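Adenosine deaminase 1 (Arthrobacter aurescens, PDB 3RYS) probably catalyses the zinc-dependent hydrolytic deamination of adenine to hypoxanthine, a step of purine salvage. Local coordinates at residues Thr8-Ala16 and Glu331-Thr341; Glu153-Met161 and Leu185-Leu194. One frame throughout, in Å; residues are numbered along the deposited sequence.

Contact 1. Residues Thr8-Ala16 and Glu331-Thr341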
ATOM      1  N   THR A   8      28.147  -9.563   1.092  1.00 28.09           N
ATOM      2  CA  THR A   8      26.824 -10.047   1.486  1.00 27.94           C
ATOM      3  C   THR A   8      26.231  -9.252   2.663  1.00 33.21           C
ATOM      4  O   THR A   8      26.964  -8.755   3.531  1.00 27.58           O
ATOM      5  CB  THR A   8      26.855 -11.549   1.848  1.00 27.34           C
ATOM      6  OG1 THR A   8      27.572 -11.743   3.077  1.00 28.29           O
ATOM      7  CG2 THR A   8      27.532 -12.356   0.743  1.00 23.58           C
ATOM      8  N   THR A   9      24.904  -9.131   2.690  1.00 29.45           N
ATOM      9  CA  THR A   9      24.224  -8.433   3.781  1.00 28.58           C
ATOM     10  C   THR A   9      22.937  -9.161   4.168  1.00 24.54           C
ATOM     11  O   THR A   9      22.341  -9.857   3.349  1.00 28.36           O
ATOM     12  CB  THR A   9      23.909  -6.948   3.415  1.00 28.01           C
ATOM     13  OG1 THR A   9      23.397  -6.257   4.562  1.00 26.07           O
ATOM     14  CG2 THR A   9      22.895  -6.866   2.280  1.00 22.86           C
ATOM     15  N   SER A  10      22.522  -9.019   5.422  1.00 27.32           N
ATOM     16  CA  SER A  10      21.229  -9.538   5.861  1.00 27.83           C
ATOM     17  C   SER A  10      20.276  -8.392   6.182  1.00 29.83           C
ATOM     18  O   SER A  10      19.162  -8.617   6.657  1.00 26.95           O
ATOM     19  CB  SER A  10      21.381 -10.447   7.079  1.00 20.19           C
ATOM     20  OG  SER A  10      21.969 -11.680   6.717  1.00 25.54           O
ATOM     21  N   THR A  11      20.725  -7.169   5.919  1.00 24.32           N
ATOM     22  CA  THR A  11      19.920  -5.982   6.168  1.00 25.78           C
ATOM     23  C   THR A  11      19.091  -5.614   4.939  1.00 24.09           C
ATOM     24  O   THR A  11      19.417  -6.005   3.819  1.00 23.49           O
ATOM     25  CB  THR A  11      20.800  -4.784   6.552  1.00 27.18           C
ATOM     26  OG1 THR A  11      21.590  -4.386   5.422  1.00 24.48           O
ATOM     27  CG2 THR A  11      21.721  -5.154   7.710  1.00 23.65           C
ATOM     28  N   ALA A  12      18.014  -4.869   5.162  1.00 24.20           N
ATOM     29  CA  ALA A  12      17.159  -4.403   4.080  1.00 20.34           C
ATOM     30  C   ALA A  12      17.736  -3.117   3.516  1.00 21.21           C
ATOM     31  O   ALA A  12      18.460  -2.406   4.213  1.00 22.83           O
ATOM     32  CB  ALA A  12      15.749  -4.170   4.586  1.00 18.25           C
ATOM     33  N   PRO A  13      17.418  -2.815   2.250  1.00 21.52           N
ATOM     34  CA  PRO A  13      17.909  -1.614   1.564  1.00 19.97           C
ATOM     35  C   PRO A  13      17.080  -0.402   1.947  1.00 19.20           C
ATOM     36  O   PRO A  13      15.969  -0.569   2.451  1.00 19.31           O
ATOM     37  CB  PRO A  13      17.666  -1.927   0.079  1.00 21.27           C
ATOM     38  CG  PRO A  13      17.121  -3.342   0.023  1.00 23.08           C
ATOM     39  CD  PRO A  13      16.560  -3.628   1.378  1.00 19.64           C
ATOM     40  N   PRO A  14      17.605   0.807   1.706  1.00 19.40           N
ATOM     41  CA  PRO A  14      16.805   2.021   1.876  1.00 15.81           C
ATOM     42  C   PRO A  14      15.769   2.057   0.765  1.00 15.55           C
ATOM     43  O   PRO A  14      16.157   2.064  -0.400  1.00 17.64           O
ATOM     44  CB  PRO A  14      17.822   3.149   1.664  1.00 16.14           C
ATOM     45  CG  PRO A  14      19.164   2.504   1.675  1.00 19.04           C
ATOM     46  CD  PRO A  14      18.957   1.106   1.216  1.00 21.15           C
ATOM     47  N   VAL A  15      14.484   2.064   1.105  1.00 13.10           N
ATOM     48  CA  VAL A  15      13.442   2.013   0.082  1.00 15.85           C
ATOM     49  C   VAL A  15      12.380   3.072   0.299  1.00 15.62           C
ATOM     50  O   VAL A  15      12.376   3.771   1.315  1.00 14.33           O
ATOM     51  CB  VAL A  15      12.709   0.651   0.068  1.00 15.05           C
ATOM     52  CG1 VAL A  15      13.696  -0.500  -0.099  1.00 14.93           C
ATOM     53  CG2 VAL A  15      11.880   0.484   1.338  1.00 13.43           C
ATOM     54  N   ALA A  16      11.478   3.173  -0.670  1.00 13.98           N
ATOM     55  CA  ALA A  16      10.229   3.893  -0.475  1.00 15.43           C
ATOM     56  C   ALA A  16       9.073   2.899  -0.558  1.00 14.28           C
ATOM     57  O   ALA A  16       9.012   2.095  -1.482  1.00 15.78           O
ATOM     58  CB  ALA A  16      10.075   4.980  -1.514  1.00 12.96           C
ATOM     59  N   GLU A 331      21.609   6.863  -1.322  1.00 20.10           N
ATOM     60  CA  GLU A 331      21.556   5.993  -0.221  1.00 21.20           C
ATOM     61  C   GLU A 331      21.514   4.559  -0.627  1.00 21.18           C
ATOM     62  O   GLU A 331      22.074   3.771   0.042  1.00 20.60           O
ATOM     63  CB  GLU A 331      20.362   6.359   0.613  1.00 21.69           C
ATOM     64  CG  GLU A 331      20.713   7.035   1.852  1.00 20.56           C
ATOM     65  CD  GLU A 331      19.559   7.610   2.573  1.00 25.77           C
ATOM     66  OE1 GLU A 331      19.550   8.797   2.826  1.00 23.13           O
ATOM     67  OE2 GLU A 331      18.682   6.880   2.936  1.00 23.86           O
ATOM     68  N   VAL A 332      20.858   4.229  -1.720  1.00 18.96           N
ATOM     69  CA  VAL A 332      20.822   2.867  -2.140  1.00 25.69           C
ATOM     70  C   VAL A 332      22.095   2.438  -2.784  1.00 22.26           C
ATOM     71  O   VAL A 332      22.514   1.319  -2.596  1.00 23.96           O
ATOM     72  CB  VAL A 332      19.537   2.439  -2.917  1.00 23.22           C
ATOM     73  CG1 VAL A 332      18.700   3.495  -3.248  1.00 23.37           C
ATOM     74  CG2 VAL A 332      19.820   1.603  -4.055  1.00 18.17           C
ATOM     75  N   THR A 333      22.721   3.359  -3.485  1.00 21.58           N
ATOM     76  CA  THR A 333      24.095   3.242  -3.904  1.00 26.05           C
ATOM     77  C   THR A 333      25.100   2.991  -2.794  1.00 28.69           C
ATOM     78  O   THR A 333      25.940   2.185  -2.943  1.00 28.50           O
ATOM     79  CB  THR A 333      24.595   4.463  -4.641  1.00 29.43           C
ATOM     80  OG1 THR A 333      23.735   4.780  -5.717  1.00 31.77           O
ATOM     81  CG2 THR A 333      25.941   4.180  -5.194  1.00 28.26           C
ATOM     82  N   GLU A 334      25.013   3.688  -1.685  1.00 24.73           N
ATOM     83  CA  GLU A 334      25.842   3.374  -0.576  1.00 27.45           C
ATOM     84  C   GLU A 334      25.544   2.023  -0.024  1.00 25.72           C
ATOM     85  O   GLU A 334      26.414   1.284   0.244  1.00 31.92           O
ATOM     86  CB  GLU A 334      25.719   4.415   0.512  1.00 28.84           C
ATOM     87  CG  GLU A 334      26.516   5.639   0.303  1.00 32.72           C
ATOM     88  CD  GLU A 334      27.846   5.419  -0.362  1.00 43.46           C
ATOM     89  OE1 GLU A 334      28.751   4.860   0.265  1.00 37.52           O
ATOM     90  OE2 GLU A 334      27.995   5.835  -1.517  1.00 42.87           O
ATOM     91  N   TRP A 335      24.298   1.702   0.166  1.00 24.23           N
ATOM     92  CA  TRP A 335      23.931   0.413   0.744  1.00 24.20           C
ATOM     93  C   TRP A 335      24.526  -0.744  -0.055  1.00 27.06           C
ATOM     94  O   TRP A 335      25.022  -1.712   0.516  1.00 27.66           O
ATOM     95  CB  TRP A 335      22.411   0.268   0.839  1.00 21.25           C
ATOM     96  CG  TRP A 335      21.975  -1.074   1.339  1.00 22.46           C
ATOM     97  CD1 TRP A 335      21.938  -1.492   2.635  1.00 20.90           C
ATOM     98  CD2 TRP A 335      21.514  -2.179   0.547  1.00 24.96           C
ATOM     99  NE1 TRP A 335      21.484  -2.789   2.702  1.00 24.21           N
ATOM    100  CE2 TRP A 335      21.217  -3.233   1.436  1.00 25.91           C
ATOM    101  CE3 TRP A 335      21.331  -2.379  -0.825  1.00 19.90           C
ATOM    102  CZ2 TRP A 335      20.740  -4.472   0.995  1.00 24.16           C
ATOM    103  CZ3 TRP A 335      20.858  -3.607  -1.262  1.00 22.90           C
ATOM    104  CH2 TRP A 335      20.569  -4.638  -0.354  1.00 24.17           C
ATOM    105  N   VAL A 336      24.479  -0.634  -1.379  1.00 26.34           N
ATOM    106  CA  VAL A 336      25.029  -1.663  -2.255  1.00 26.13           C
ATOM    107  C   VAL A 336      26.536  -1.819  -2.081  1.00 28.75           C
ATOM    108  O   VAL A 336      27.041  -2.935  -1.959  1.00 29.75           O
ATOM    109  CB  VAL A 336      24.742  -1.345  -3.729  1.00 24.25           C
ATOM    110  CG1 VAL A 336      25.440  -2.348  -4.635  1.00 20.22           C
ATOM    111  CG2 VAL A 336      23.253  -1.338  -3.974  1.00 23.27           C
ATOM    112  N   LYS A 337      27.236  -0.715  -2.006  1.00 27.03           N
ATOM    113  CA  LYS A 337      28.652  -0.734  -1.863  1.00 28.04           C
ATOM    114  C   LYS A 337      29.097  -1.250  -0.552  1.00 26.90           C
ATOM    115  O   LYS A 337      30.094  -1.885  -0.452  1.00 32.20           O
ATOM    116  CB  LYS A 337      29.181   0.654  -2.013  1.00 28.87           C
ATOM    117  CG  LYS A 337      29.309   1.092  -3.368  1.00 27.98           C
ATOM    118  CD  LYS A 337      29.729   2.456  -3.355  1.00 30.46           C
ATOM    119  CE  LYS A 337      29.425   3.098  -4.633  1.00 35.42           C
ATOM    120  NZ  LYS A 337      30.419   4.103  -4.936  1.00 42.29           N
ATOM    121  N   ALA A 338      28.339  -0.952   0.464  1.00 25.69           N
ATOM    122  CA  ALA A 338      28.615  -1.455   1.771  1.00 34.44           C
ATOM    123  C   ALA A 338      28.201  -2.914   1.951  1.00 34.89           C
ATOM    124  O   ALA A 338      28.592  -3.558   2.868  1.00 34.04           O
ATOM    125  CB  ALA A 338      27.926  -0.618   2.750  1.00 31.58           C
ATOM    126  N   SER A 339      27.410  -3.421   1.041  1.00 33.53           N
ATOM    127  CA  SER A 339      26.695  -4.644   1.221  1.00 32.00           C
ATOM    128  C   SER A 339      27.141  -5.766   0.347  1.00 36.10           C
ATOM    129  O   SER A 339      26.590  -6.808   0.406  1.00 37.79           O
ATOM    130  CB  SER A 339      25.217  -4.408   0.939  1.00 28.55           C
ATOM    131  OG  SER A 339      24.553  -4.005   2.084  1.00 32.56           O
ATOM    132  N   VAL A 340      28.123  -5.570  -0.501  1.00 37.61           N
ATOM    133  CA  VAL A 340      28.586  -6.693  -1.297  1.00 38.18           C
ATOM    134  C   VAL A 340      29.898  -7.170  -0.781  1.00 38.64           C
ATOM    135  O   VAL A 340      30.640  -6.395  -0.200  1.00 43.48           O
ATOM    136  CB  VAL A 340      28.746  -6.373  -2.756  1.00 37.50           C
ATOM    137  CG1 VAL A 340      27.435  -5.998  -3.370  1.00 32.70           C
ATOM    138  CG2 VAL A 340      29.813  -5.351  -2.974  1.00 30.06           C
ATOM    139  N   THR A 341      30.165  -8.456  -1.001  1.00 40.54           N
ATOM    140  CA  THR A 341      31.363  -9.136  -0.508  1.00 40.59           C
ATOM    141  C   THR A 341      32.612  -8.658  -1.168  1.00 35.57           C
ATOM    142  O   THR A 341      32.699  -8.666  -2.344  1.00 36.73           O
ATOM    143  CB  THR A 341      31.312 -10.633  -0.776  1.00 36.28           C
ATOM    144  OG1 THR A 341      29.971 -11.044  -0.913  1.00 37.92           O
ATOM    145  CG2 THR A 341      31.964 -11.389   0.333  1.00 28.72           C
TER

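Contact 2. Residues Glu153-Met161 and Leu185-Leu194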
ATOM      1  N   GLU A 153     -18.879  12.221  -3.650  1.00 17.22           N
ATOM      2  CA  GLU A 153     -19.313  13.100  -2.575  1.00 18.34           C
ATOM      3  C   GLU A 153     -18.266  13.203  -1.475  1.00 18.56           C
ATOM      4  O   GLU A 153     -18.031  14.286  -0.945  1.00 23.59           O
ATOM      5  CB  GLU A 153     -20.657  12.657  -2.004  1.00 21.17           C
ATOM      6  CG  GLU A 153     -21.845  13.159  -2.806  1.00 20.39           C
ATOM      7  CD  GLU A 153     -23.175  12.813  -2.166  1.00 22.91           C
ATOM      8  OE1 GLU A 153     -23.180  12.280  -1.035  1.00 23.82           O
ATOM      9  OE2 GLU A 153     -24.219  13.074  -2.799  1.00 26.08           O
ATOM     10  N   VAL A 154     -17.636  12.081  -1.140  1.00 17.76           N
ATOM     11  CA  VAL A 154     -16.564  12.077  -0.150  1.00 16.93           C
ATOM     12  C   VAL A 154     -15.367  12.890  -0.651  1.00 19.16           C
ATOM     13  O   VAL A 154     -14.793  13.698   0.089  1.00 17.35           O
ATOM     14  CB  VAL A 154     -16.111  10.645   0.201  1.00 17.50           C
ATOM     15  CG1 VAL A 154     -14.900  10.678   1.127  1.00 14.08           C
ATOM     16  CG2 VAL A 154     -17.255   9.867   0.837  1.00 13.00           C
ATOM     17  N   LEU A 155     -14.998  12.674  -1.911  1.00 18.94           N
ATOM     18  CA  LEU A 155     -13.930  13.450  -2.534  1.00 18.20           C
ATOM     19  C   LEU A 155     -14.200  14.948  -2.406  1.00 18.45           C
ATOM     20  O   LEU A 155     -13.318  15.710  -2.014  1.00 15.79           O
ATOM     21  CB  LEU A 155     -13.778  13.069  -4.007  1.00 19.03           C
ATOM     22  CG  LEU A 155     -12.738  13.881  -4.783  1.00 19.14           C
ATOM     23  CD1 LEU A 155     -11.400  13.836  -4.070  1.00 17.23           C
ATOM     24  CD2 LEU A 155     -12.608  13.378  -6.214  1.00 23.32           C
ATOM     25  N   ASP A 156     -15.423  15.356  -2.740  1.00 17.63           N
ATOM     26  CA  ASP A 156     -15.849  16.747  -2.609  1.00 18.81           C
ATOM     27  C   ASP A 156     -15.592  17.302  -1.212  1.00 21.45           C
ATOM     28  O   ASP A 156     -15.104  18.424  -1.064  1.00 18.62           O
ATOM     29  CB  ASP A 156     -17.337  16.884  -2.929  1.00 19.80           C
ATOM     30  CG  ASP A 156     -17.612  16.941  -4.412  1.00 27.56           C
ATOM     31  OD1 ASP A 156     -16.702  17.321  -5.183  1.00 30.82           O
ATOM     32  OD2 ASP A 156     -18.749  16.607  -4.806  1.00 34.03           O
ATOM     33  N   GLN A 157     -15.935  16.523  -0.190  1.00 18.40           N
ATOM     34  CA  GLN A 157     -15.747  16.967   1.184  1.00 20.74           C
ATOM     35  C   GLN A 157     -14.276  17.053   1.565  1.00 24.98           C
ATOM     36  O   GLN A 157     -13.878  17.965   2.285  1.00 27.62           O
ATOM     37  CB  GLN A 157     -16.511  16.080   2.163  1.00 20.78           C
ATOM     38  CG  GLN A 157     -17.760  16.743   2.709  1.00 28.13           C
ATOM     39  CD  GLN A 157     -17.449  17.753   3.801  1.00 31.27           C
ATOM     40  OE1 GLN A 157     -16.886  17.407   4.839  1.00 38.44           O
ATOM     41  NE2 GLN A 157     -17.823  19.005   3.574  1.00 27.29           N
ATOM     42  N   LEU A 158     -13.474  16.108   1.082  1.00 19.18           N
ATOM     43  CA  LEU A 158     -12.031  16.176   1.281  1.00 19.11           C
ATOM     44  C   LEU A 158     -11.463  17.459   0.690  1.00 20.04           C
ATOM     45  O   LEU A 158     -10.694  18.166   1.339  1.00 22.43           O
ATOM     46  CB  LEU A 158     -11.340  14.962   0.666  1.00 17.52           C
ATOM     47  CG  LEU A 158     -11.558  13.674   1.456  1.00 20.37           C
ATOM     48  CD1 LEU A 158     -10.940  12.486   0.741  1.00 19.28           C
ATOM     49  CD2 LEU A 158     -10.992  13.823   2.860  1.00 16.68           C
ATOM     50  N   LEU A 159     -11.857  17.760  -0.541  1.00 18.31           N
ATOM     51  CA  LEU A 159     -11.430  18.988  -1.196  1.00 20.49           C
ATOM     52  C   LEU A 159     -11.852  20.221  -0.403  1.00 22.82           C
ATOM     53  O   LEU A 159     -11.021  21.055  -0.041  1.00 22.50           O
ATOM     54  CB  LEU A 159     -11.999  19.062  -2.612  1.00 19.68           C
ATOM     55  CG  LEU A 159     -11.416  18.073  -3.621  1.00 21.01           C
ATOM     56  CD1 LEU A 159     -11.911  18.399  -5.022  1.00 25.22           C
ATOM     57  CD2 LEU A 159      -9.891  18.075  -3.571  1.00 14.52           C
ATOM     58  N   ALA A 160     -13.152  20.328  -0.141  1.00 25.39           N
ATOM     59  CA  ALA A 160     -13.719  21.461   0.587  1.00 25.38           C
ATOM     60  C   ALA A 160     -13.005  21.726   1.914  1.00 27.66           C
ATOM     61  O   ALA A 160     -12.764  22.878   2.281  1.00 29.17           O
ATOM     62  CB  ALA A 160     -15.211  21.243   0.824  1.00 19.31           C
ATOM     63  N   MET A 161     -12.674  20.656   2.629  1.00 22.08           N
ATOM     64  CA  MET A 161     -12.037  20.780   3.937  1.00 26.96           C
ATOM     65  C   MET A 161     -10.524  20.915   3.811  1.00 27.43           C
ATOM     66  O   MET A 161      -9.814  21.039   4.815  1.00 22.18           O
ATOM     67  CB  MET A 161     -12.392  19.586   4.833  1.00 27.01           C
ATOM     68  CG  MET A 161     -11.892  18.238   4.321  1.00 26.56           C
ATOM     69  SD  MET A 161     -12.659  16.823   5.151  1.00 36.75           S
ATOM     70  CE  MET A 161     -11.428  16.423   6.394  1.00 17.20           C
ATOM     71  N   LEU A 185     -14.993   9.997 -11.028  1.00 20.93           N
ATOM     72  CA  LEU A 185     -14.180  10.210  -9.838  1.00 21.90           C
ATOM     73  C   LEU A 185     -12.748  10.628 -10.175  1.00 21.71           C
ATOM     74  O   LEU A 185     -12.236  11.597  -9.619  1.00 21.67           O
ATOM     75  CB  LEU A 185     -14.169   8.944  -8.979  1.00 20.73           C
ATOM     76  CG  LEU A 185     -13.206   8.920  -7.792  1.00 16.31           C
ATOM     77  CD1 LEU A 185     -13.619   9.940  -6.752  1.00 18.49           C
ATOM     78  CD2 LEU A 185     -13.150   7.524  -7.192  1.00 14.60           C
ATOM     79  N   TYR A 186     -12.102   9.900 -11.079  1.00 18.94           N
ATOM     80  CA  TYR A 186     -10.722  10.221 -11.448  1.00 23.35           C
ATOM     81  C   TYR A 186     -10.587  11.480 -12.305  1.00 23.99           C
ATOM     82  O   TYR A 186      -9.578  12.186 -12.222  1.00 21.50           O
ATOM     83  CB  TYR A 186     -10.022   9.021 -12.101  1.00 21.45           C
ATOM     84  CG  TYR A 186      -9.492   8.052 -11.076  1.00 19.79           C
ATOM     85  CD1 TYR A 186      -8.127   7.935 -10.840  1.00 20.20           C
ATOM     86  CD2 TYR A 186     -10.361   7.283 -10.311  1.00 16.72           C
ATOM     87  CE1 TYR A 186      -7.639   7.059  -9.883  1.00 19.53           C
ATOM     88  CE2 TYR A 186      -9.888   6.407  -9.356  1.00 17.93           C
ATOM     89  CZ  TYR A 186      -8.528   6.297  -9.146  1.00 19.72           C
ATOM     90  OH  TYR A 186      -8.060   5.426  -8.194  1.00 19.39           O
ATOM     91  N   GLN A 187     -11.599  11.761 -13.122  1.00 23.93           N
ATOM     92  CA  GLN A 187     -11.636  13.029 -13.838  1.00 25.03           C
ATOM     93  C   GLN A 187     -11.728  14.170 -12.830  1.00 24.03           C
ATOM     94  O   GLN A 187     -11.084  15.205 -12.988  1.00 26.38           O
ATOM     95  CB  GLN A 187     -12.801  13.074 -14.826  1.00 24.36           C
ATOM     96  CG  GLN A 187     -12.474  12.480 -16.189  1.00 30.20           C
ATOM     97  CD  GLN A 187     -13.688  12.388 -17.105  1.00 41.23           C
ATOM     98  OE1 GLN A 187     -14.766  11.946 -16.693  1.00 41.45           O
ATOM     99  NE2 GLN A 187     -13.514  12.796 -18.357  1.00 34.96           N
ATOM    100  N   ARG A 188     -12.520  13.965 -11.782  1.00 23.55           N
ATOM    101  CA  ARG A 188     -12.618  14.934 -10.693  1.00 29.42           C
ATOM    102  C   ARG A 188     -11.263  15.177 -10.037  1.00 27.17           C
ATOM    103  O   ARG A 188     -10.827  16.317  -9.894  1.00 24.51           O
ATOM    104  CB  ARG A 188     -13.628  14.461  -9.644  1.00 30.60           C
ATOM    105  CG  ARG A 188     -14.953  15.211  -9.652  1.00 35.39           C
ATOM    106  CD  ARG A 188     -14.907  16.396  -8.696  1.00 36.53           C
ATOM    107  NE  ARG A 188     -13.712  17.206  -8.907  1.00 37.20           N
ATOM    108  CZ  ARG A 188     -13.466  18.363  -8.299  1.00 41.95           C
ATOM    109  NH1 ARG A 188     -12.345  19.024  -8.565  1.00 38.45           N
ATOM    110  NH2 ARG A 188     -14.337  18.860  -7.428  1.00 41.52           N
ATOM    111  N   ALA A 189     -10.607  14.090  -9.646  1.00 27.05           N
ATOM    112  CA  ALA A 189      -9.314  14.153  -8.979  1.00 23.61           C
ATOM    113  C   ALA A 189      -8.249  14.854  -9.820  1.00 21.22           C
ATOM    114  O   ALA A 189      -7.516  15.701  -9.317  1.00 21.33           O
ATOM    115  CB  ALA A 189      -8.851  12.754  -8.606  1.00 21.81           C
ATOM    116  N   ALA A 190      -8.155  14.488 -11.093  1.00 22.42           N
ATOM    117  CA  ALA A 190      -7.127  15.047 -11.968  1.00 21.86           C
ATOM    118  C   ALA A 190      -7.261  16.561 -12.105  1.00 23.26           C
ATOM    119  O   ALA A 190      -6.274  17.290 -11.996  1.00 18.62           O
ATOM    120  CB  ALA A 190      -7.164  14.378 -13.339  1.00 23.39           C
ATOM    121  N   GLU A 191      -8.482  17.032 -12.345  1.00 25.58           N
ATOM    122  CA  GLU A 191      -8.722  18.468 -12.459  1.00 27.24           C
ATOM    123  C   GLU A 191      -8.546  19.177 -11.115  1.00 25.97           C
ATOM    124  O   GLU A 191      -8.472  20.403 -11.063  1.00 32.52           O
ATOM    125  CB  GLU A 191     -10.099  18.760 -13.066  1.00 25.11           C
ATOM    126  CG  GLU A 191     -11.276  18.354 -12.197  1.00 36.28           C
ATOM    127  CD  GLU A 191     -12.605  18.401 -12.944  1.00 43.77           C
ATOM    128  OE1 GLU A 191     -12.604  18.253 -14.190  1.00 35.46           O
ATOM    129  OE2 GLU A 191     -13.652  18.579 -12.279  1.00 41.95           O
ATOM    130  N   ALA A 192      -8.468  18.403 -10.034  1.00 23.38           N
ATOM    131  CA  ALA A 192      -8.170  18.951  -8.714  1.00 19.38           C
ATOM    132  C   ALA A 192      -6.666  18.950  -8.442  1.00 20.30           C
ATOM    133  O   ALA A 192      -6.218  19.397  -7.388  1.00 20.93           O
ATOM    134  CB  ALA A 192      -8.910  18.183  -7.634  1.00 18.93           C
ATOM    135  N   GLY A 193      -5.889  18.451  -9.400  1.00 19.69           N
ATOM    136  CA  GLY A 193      -4.442  18.419  -9.275  1.00 17.95           C
ATOM    137  C   GLY A 193      -3.967  17.236  -8.454  1.00 23.36           C
ATOM    138  O   GLY A 193      -2.807  17.169  -8.041  1.00 19.17           O
ATOM    139  N   LEU A 194      -4.873  16.296  -8.213  1.00 24.66           N
ATOM    140  CA  LEU A 194      -4.564  15.132  -7.397  1.00 21.30           C
ATOM    141  C   LEU A 194      -3.920  14.040  -8.236  1.00 19.83           C
ATOM    142  O   LEU A 194      -4.329  13.785  -9.370  1.00 22.26           O
ATOM    143  CB  LEU A 194      -5.827  14.602  -6.713  1.00 19.03           C
ATOM    144  CG  LEU A 194      -6.419  15.462  -5.596  1.00 18.30           C
ATOM    145  CD1 LEU A 194      -7.848  15.034  -5.288  1.00 19.73           C
ATOM    146  CD2 LEU A 194      -5.550  15.397  -4.347  1.00 17.74           C
TER

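Contact 1. Residues Thr8-Ala16 and Glu331-Thr341
Pro13 and Trp335 meet flat against each other: Pro13 CB stands over the six-membered ring, 3.7 Å from its centroid and 6° off the normal, a CH-pi contact of the proline-aromatic kind. The opposite face takes Ser339 OG toward its rim, while Thr9 CG2 approaches Trp335 CZ2 obliquely at 3.5 Å. With its CG anti to the backbone N (chi1 176°), Trp335 places the indole between Pro13 and Ser339. Pro14 rests on the stem of the same residue, its CD 3.6 Å from Trp335 CB.

A single hydrogen bond helps set the indole's rotation: Trp335 NE1 donates in the ring plane to Thr11 OG1 (3.2 Å, N-H...O angle 167°), and that hydroxyl also pairs with Thr9 OG1 at 2.7 Å. Were Trp335 an alanine, Pro13 would probably lose the aromatic face it lies on, and Thr11 OG1 its N-H donor. Separately, toward the chain ends, Thr8 N bonds to Thr341 OG1 at 3.1 Å and, weakly, to Ser339 O.

The contact lays the chain leading into strand 15-17, the first of the TIM barrel, along the last helix, 322-339, with helices 289-300 and 304-317 beside it; Glu331 reaches Arg96 of strand 95-102 in a salt bridge.

Contact 2. Residues Glu153-Met161 and Leu185-Leu194
Leu155 turns its two methyls to different partners on the facing helix and the turn beyond it. CD2 crosses obliquely onto Leu185 CD1 at 3.6 Å and also lies 3.7 Å from Arg188 CB, whereas CD1 lies alongside Leu194 CD1, the two side chains entering from opposing helix and turn. The torsions explain the reach: Leu155 has CG anti to the backbone N (chi1 177°), and Leu185 does the same, which brings its end nearer than its CB direction alone would suggest.

One turn on, Leu159 presses CD1 over a face of the Arg188 guanidinium, 3.4 Å from NH2, while its CD2 meets Leu194 CD1 at 4.0 Å. The methyl covers one face of the cation; at its edge, Asp156 OD1 sits near the plane, 3.6 Å from Arg188 NH2 in a long salt bridge, with the carboxylate turned 58° from the guanidinium.

These are neighbouring outer helices of the TIM-barrel fold of the adenosine deaminase family; the axes of segments 153-160 and 185-191 run nearly parallel (14°) and approach to 10.7 Å. Between them in sequence comes strand 167-171, whose Ile168 touches Leu155, Ala189 and Leu194 from the barrel side.

Arg188 curls round toward Glu191, whose OE2 lies well out of the guanidinium plane, so the long pairing with Arg188 NE is one of charge alone. Past the helix end, Gly193 has positive phi, and the last turn is closed by Leu194 N to Ala189 O and Gly193 N to Ala190 O, the two bonds of a Schellman motif. This turn presents Ala192 CB to Leu159 CD1 and the Leu194 side chain to Leu155 and Leu159.

In the fold
Contacts 1 and 2 illustrate two ways of building the outside of one barrel. Contact 1 joins residues more than 300 positions apart, bringing the two ends of the chain together, whereas contact 2 is local, between successive outer helices, and is nested within the long loop that contact 1 closes. Their centres are 39 Å apart, on opposite sides of the chain's centre, and their nearest atoms stay about 18 Å from each other. Neither supplies a ligand of the zinc ion or a residue of the adenine pocket. Contact 2 comes within about 12 Å of the zinc-binding His199, measured between its side chain and that of Leu185, and Leu185 lies about 14 Å from bound adenine.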